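PDB 3LYU: putative hydrogenase from Pyrococcus furiosus, which probably acts, as a whole protein, as an oxidoreductase binding FAD and a [2Fe-2S] cluster, this chain being an internal alpha-beta domain. Local coordinates for residues E16-I21 against W108-M113. Numbering follows the deposited sequence.
Sequences EKFGKI and WDLVFM
Trp108 lies just ahead of strand 110-114 and turns one indole face to Lys20. The lysine leaves with CG anti to its backbone N (chi1 -169°) and runs fully extended, crossing the indole obliquely. Its CG starts 3.6 Å from Trp108 CE3. Its CE sits over one face of the six-membered ring, displaced toward the rim, in a CH-pi contact. Beyond it, Lys20 NZ makes a cation-pi contact 4.6 Å from the ring centroid and a salt bridge with Glu106. The indole is also held by its NE1, which hydrogen-bonds to Leu102 O. At the ring edge, Trp108 CZ3 is 3.5 Å from Ile21 O. An alanine at Trp108 would remove the indole and would probably leave the Lys20 chain less well fixed and Leu102 O without this donor.

Asp109 grips Lys20 twice. Its OD2 accepts a hydrogen bond from Lys20 N at 2.8 Å through the anti lone pair, in a nearly straight bond (174°). Its own N donates to Lys20 O at 2.9 Å, in the carbonyl plane. Here the first strand of the chain, 20-26, meets strand 110-114 in parallel, as neighbouring inner strands of a 3-2-1-4-5 sheet. This is the order of the NAD-binding domain of ferredoxin reductase-like proteins.

Leu110 N adds a weak hydrogen bond to the same Lys20 O, and Leu110 pairs with Ile21 in register. Both side chains lie on one sheet face, with Ile21 CG2 4.2 Å from Leu110 CD2. That methyl also lies over one face of the Phe18 ring in a CH-pi contact, 4.1 Å from its centroid.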
loop_
_atom_site.group_PDB
_atom_site.type_symbol
_atom_site.label_atom_id
_atom_site.label_comp_id
_atom_site.label_asym_id
_atom_site.label_seq_id
_atom_site.Cartn_x
_atom_site.Cartn_y
_atom_site.Cartn_z
ATOM N N GLU B 16 -6.103 1.892 18.634
ATOM C CA GLU B 16 -7.361 1.373 19.172
ATOM C C GLU B 16 -7.144 0.559 20.424
ATOM O O GLU B 16 -6.011 0.276 20.807
ATOM C CB GLU B 16 -8.053 0.473 18.151
ATOM C CG GLU B 16 -8.233 1.096 16.788
ATOM C CD GLU B 16 -9.038 0.227 15.857
ATOM O OE1 GLU B 16 -8.759 -0.997 15.782
ATOM O OE2 GLU B 16 -9.943 0.775 15.198
ATOM N N LYS B 17 -8.242 0.180 21.063
ATOM C CA LYS B 17 -8.159 -0.643 22.251
ATOM C C LYS B 17 -8.315 -2.073 21.779
ATOM O O LYS B 17 -9.422 -2.506 21.451
ATOM C CB LYS B 17 -9.278 -0.312 23.241
ATOM C CG LYS B 17 -9.125 1.021 23.946
ATOM C CD LYS B 17 -10.063 1.092 25.141
ATOM C CE LYS B 17 -9.994 2.449 25.821
ATOM N NZ LYS B 17 -10.857 2.515 27.044
ATOM N N PHE B 18 -7.204 -2.797 21.710
ATOM C CA PHE B 18 -7.242 -4.192 21.291
ATOM C C PHE B 18 -7.347 -5.044 22.550
ATOM O O PHE B 18 -7.735 -6.214 22.498
ATOM C CB PHE B 18 -5.976 -4.563 20.506
ATOM C CG PHE B 18 -5.760 -3.736 19.262
ATOM C CD1 PHE B 18 -5.181 -2.471 19.345
ATOM C CD2 PHE B 18 -6.129 -4.224 18.008
ATOM C CE1 PHE B 18 -4.966 -1.699 18.197
ATOM C CE2 PHE B 18 -5.923 -3.461 16.854
ATOM C CZ PHE B 18 -5.337 -2.192 16.948
ATOM N N GLY B 19 -7.012 -4.433 23.680
ATOM C CA GLY B 19 -7.068 -5.129 24.940
ATOM C C GLY B 19 -5.677 -5.347 25.474
ATOM O O GLY B 19 -4.996 -4.385 25.809
ATOM N N LYS B 20 -5.260 -6.610 25.549
ATOM C CA LYS B 20 -3.941 -6.961 26.055
ATOM C C LYS B 20 -2.995 -7.160 24.881
ATOM O O LYS B 20 -3.202 -8.039 24.051
ATOM C CB LYS B 20 -4.019 -8.230 26.899
ATOM C CG LYS B 20 -2.743 -8.506 27.673
ATOM C CD LYS B 20 -2.913 -9.643 28.657
ATOM C CE LYS B 20 -1.652 -9.859 29.472
ATOM N NZ LYS B 20 -1.828 -10.965 30.455
ATOM N N ILE B 21 -1.951 -6.335 24.826
ATOM C CA ILE B 21 -1.002 -6.376 23.723
ATOM C C ILE B 21 0.418 -6.788 24.112
ATOM O O ILE B 21 0.956 -6.352 25.123
ATOM C CB ILE B 21 -0.926 -4.987 23.001
ATOM C CG1 ILE B 21 -2.334 -4.521 22.603
ATOM C CG2 ILE B 21 -0.023 -5.087 21.759
ATOM C CD1 ILE B 21 -2.405 -3.091 22.123
ATOM N N TRP B 108 -3.651 -13.313 25.083
ATOM C CA TRP B 108 -3.454 -12.000 24.492
ATOM C C TRP B 108 -4.463 -11.704 23.407
ATOM O O TRP B 108 -5.043 -12.614 22.820
ATOM C CB TRP B 108 -2.042 -11.906 23.911
ATOM C CG TRP B 108 -0.989 -12.313 24.885
ATOM C CD1 TRP B 108 -0.660 -13.585 25.259
ATOM C CD2 TRP B 108 -0.185 -11.442 25.677
ATOM N NE1 TRP B 108 0.296 -13.559 26.239
ATOM C CE2 TRP B 108 0.604 -12.254 26.517
ATOM C CE3 TRP B 108 -0.056 -10.047 25.760
ATOM C CZ2 TRP B 108 1.509 -11.722 27.433
ATOM C CZ3 TRP B 108 0.842 -9.517 26.670
ATOM C CH2 TRP B 108 1.614 -10.356 27.498
ATOM N N ASP B 109 -4.653 -10.417 23.140
ATOM C CA ASP B 109 -5.582 -9.970 22.115
ATOM C C ASP B 109 -4.837 -9.635 20.832
ATOM O O ASP B 109 -5.396 -9.719 19.739
ATOM C CB ASP B 109 -6.342 -8.740 22.605
ATOM C CG ASP B 109 -7.327 -9.071 23.706
ATOM O OD1 ASP B 109 -8.335 -9.759 23.416
ATOM O OD2 ASP B 109 -7.090 -8.652 24.861
ATOM N N LEU B 110 -3.571 -9.259 20.972
ATOM C CA LEU B 110 -2.761 -8.905 19.819
ATOM C C LEU B 110 -1.267 -9.019 20.097
ATOM O O LEU B 110 -0.817 -8.900 21.236
ATOM C CB LEU B 110 -3.068 -7.469 19.373
ATOM C CG LEU B 110 -2.106 -6.895 18.323
ATOM C CD1 LEU B 110 -2.354 -7.562 16.982
ATOM C CD2 LEU B 110 -2.280 -5.401 18.205
ATOM N N VAL B 111 -0.508 -9.267 19.037
ATOM C CA VAL B 111 0.939 -9.332 19.130
ATOM C C VAL B 111 1.502 -8.467 18.004
ATOM O O VAL B 111 1.051 -8.539 16.864
ATOM C CB VAL B 111 1.481 -10.780 19.010
ATOM C CG1 VAL B 111 0.969 -11.425 17.754
ATOM C CG2 VAL B 111 3.006 -10.770 19.018
ATOM N N PHE B 112 2.456 -7.614 18.353
ATOM C CA PHE B 112 3.090 -6.736 17.389
ATOM C C PHE B 112 4.590 -6.841 17.562
ATOM O O PHE B 112 5.094 -6.817 18.674
ATOM C CB PHE B 112 2.626 -5.303 17.605
ATOM C CG PHE B 112 3.473 -4.277 16.909
ATOM C CD1 PHE B 112 4.419 -3.537 17.623
ATOM C CD2 PHE B 112 3.305 -4.018 15.552
ATOM C CE1 PHE B 112 5.181 -2.551 17.000
ATOM C CE2 PHE B 112 4.065 -3.031 14.914
ATOM C CZ PHE B 112 5.001 -2.297 15.642
HETATM N N MSE B 113 5.308 -6.966 16.455
HETATM C CA MSE B 113 6.744 -7.081 16.539
HETATM C C MSE B 113 7.528 -6.301 15.503
HETATM O O MSE B 113 7.083 -6.093 14.369
HETATM C CB MSE B 113 7.161 -8.539 16.441
HETATM C CG MSE B 113 8.620 -8.708 16.749
HETATM SE SE MSE B 113 9.315 -10.401 16.294
HETATM C CE MSE B 113 11.030 -9.857 15.595
#